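Local coordinates for protein aac(6')-Ii (Enterococcus faecium, PDB 1N71) that probably acetylates the 6'-amino group of aminoglycoside antibiotics with acetyl-coenzyme A, and so gives antibiotic resistance, at residues Gly58-Ile63 against Asn93-Glu98. Residues are numbered along the deposited sequence; the frame is centred on the assembly and turned at random.
Sequences GFIGAI and NYLEKE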
# COMPACT_ATOMS: atom_id res chain seq x y z
N GLY A 58 -6.65 9.31 -21.98
CA GLY A 58 -5.80 8.75 -20.95
C GLY A 58 -5.82 9.55 -19.66
O GLY A 58 -6.03 10.77 -19.67
N PHE A 59 -5.61 8.87 -18.54
CA PHE A 59 -5.61 9.54 -17.25
C PHE A 59 -4.66 8.85 -16.29
O PHE A 59 -4.52 7.63 -16.32
CB PHE A 59 -7.02 9.52 -16.65
CG PHE A 59 -7.11 10.18 -15.30
CD1 PHE A 59 -7.22 11.56 -15.19
CD2 PHE A 59 -7.06 9.41 -14.13
CE1 PHE A 59 -7.29 12.18 -13.94
CE2 PHE A 59 -7.13 10.02 -12.88
CZ PHE A 59 -7.24 11.41 -12.78
N ILE A 60 -4.00 9.64 -15.45
CA ILE A 60 -3.08 9.10 -14.46
C ILE A 60 -3.19 9.96 -13.21
O ILE A 60 -3.40 11.17 -13.29
CB ILE A 60 -1.62 9.09 -14.98
CG1 ILE A 60 -0.73 8.29 -14.01
CG2 ILE A 60 -1.09 10.52 -15.12
CD1 ILE A 60 0.69 8.08 -14.51
N GLY A 61 -3.07 9.32 -12.05
CA GLY A 61 -3.16 10.07 -10.80
C GLY A 61 -2.14 9.57 -9.80
O GLY A 61 -1.53 8.52 -10.00
N ALA A 62 -1.94 10.33 -8.73
CA ALA A 62 -1.00 9.93 -7.69
C ALA A 62 -1.54 10.35 -6.33
O ALA A 62 -2.10 11.44 -6.18
CB ALA A 62 0.37 10.56 -7.93
N ILE A 63 -1.37 9.48 -5.35
CA ILE A 63 -1.84 9.71 -3.98
C ILE A 63 -0.65 9.82 -3.03
O ILE A 63 0.23 8.97 -3.03
CB ILE A 63 -2.71 8.52 -3.50
CG1 ILE A 63 -3.86 8.27 -4.46
CG2 ILE A 63 -3.23 8.79 -2.09
CD1 ILE A 63 -4.60 6.98 -4.19
N ASN A 93 5.61 10.32 -17.26
CA ASN A 93 6.64 11.36 -17.17
C ASN A 93 6.07 12.67 -16.65
O ASN A 93 6.74 13.39 -15.89
CB ASN A 93 7.31 11.57 -18.53
CG ASN A 93 8.19 10.40 -18.93
OD1 ASN A 93 8.89 9.83 -18.10
ND2 ASN A 93 8.16 10.05 -20.20
N TYR A 94 4.84 13.00 -17.03
CA TYR A 94 4.22 14.23 -16.56
C TYR A 94 3.91 14.09 -15.07
O TYR A 94 4.10 15.02 -14.29
CB TYR A 94 2.94 14.53 -17.35
CG TYR A 94 2.42 15.94 -17.19
CD1 TYR A 94 1.72 16.32 -16.04
CD2 TYR A 94 2.63 16.90 -18.18
CE1 TYR A 94 1.25 17.63 -15.89
CE2 TYR A 94 2.16 18.20 -18.04
CZ TYR A 94 1.47 18.56 -16.89
OH TYR A 94 1.00 19.84 -16.75
N LEU A 95 3.44 12.91 -14.68
CA LEU A 95 3.14 12.68 -13.27
C LEU A 95 4.41 12.87 -12.45
O LEU A 95 4.40 13.54 -11.42
CB LEU A 95 2.60 11.26 -13.07
CG LEU A 95 2.42 10.85 -11.60
CD1 LEU A 95 1.30 11.67 -10.96
CD2 LEU A 95 2.09 9.37 -11.53
N GLU A 96 5.51 12.29 -12.91
CA GLU A 96 6.77 12.39 -12.20
C GLU A 96 7.21 13.84 -11.99
O GLU A 96 7.70 14.19 -10.93
CB GLU A 96 7.85 11.57 -12.92
CG GLU A 96 7.64 10.07 -12.72
CD GLU A 96 8.67 9.21 -13.43
OE1 GLU A 96 9.81 9.67 -13.61
OE2 GLU A 96 8.34 8.06 -13.79
N LYS A 97 7.01 14.68 -13.00
CA LYS A 97 7.37 16.09 -12.87
C LYS A 97 6.51 16.76 -11.80
O LYS A 97 7.01 17.52 -10.97
CB LYS A 97 7.18 16.82 -14.21
N GLU A 98 5.21 16.45 -11.80
CA GLU A 98 4.27 17.02 -10.83
C GLU A 98 4.59 16.59 -9.40
O GLU A 98 4.57 17.41 -8.48
CB GLU A 98 2.83 16.60 -11.16
CG GLU A 98 2.25 17.18 -12.44
CD GLU A 98 1.79 18.62 -12.28
OE1 GLU A 98 1.07 18.90 -11.29
OE2 GLU A 98 2.13 19.46 -13.13
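Ile60 and Ala62 pack together against Leu95, one leucine of helix 87-101, which lies on the central mixed sheet of this GNAT fold. Strand 55-66 and the helix run the same general way, their local axes 30° apart and 8.9 Å from each other at closest approach, and the whole contact is apolar and buried. Ile60 is the first residue of 58-63 to touch the helix. With CG1 anti to the backbone N (chi1 -170°) and the chain continuing extended, its CD1 reaches out to the helix and lies 3.5 Å from Leu95 CD2, the two side chains slanting across each other; Ile60 CG1 follows behind at 3.9 Å from the same methyl. Ile60 also packs on Val48 and Leu76 of the flanking strands, and Leu76 is a coenzyme A-binding residue, which places this piece of core one residue removed from the cofactor. At Gly61 the strand brings only backbone to the contact: the carbonyl O sits 4.0 Å from Leu95 CD2, while the CA is 7.3 Å from Leu95 CA, the nearest pairing of the two backbones. Ala62 again faces the helix with its single methyl. Leu95, its CG swung opposite the backbone N (chi1 173°), carries its fork to the strand: CD2 lies mainly against Ile60 and CD1 against Ala62, while Ile46 and Leu73 of the adjoining strands also touch this leucine. The fit is tight at the alanine, where Ala62 CB and Leu95 CD1 are 3.4 Å apart, closer than two methyl carbons usually pack.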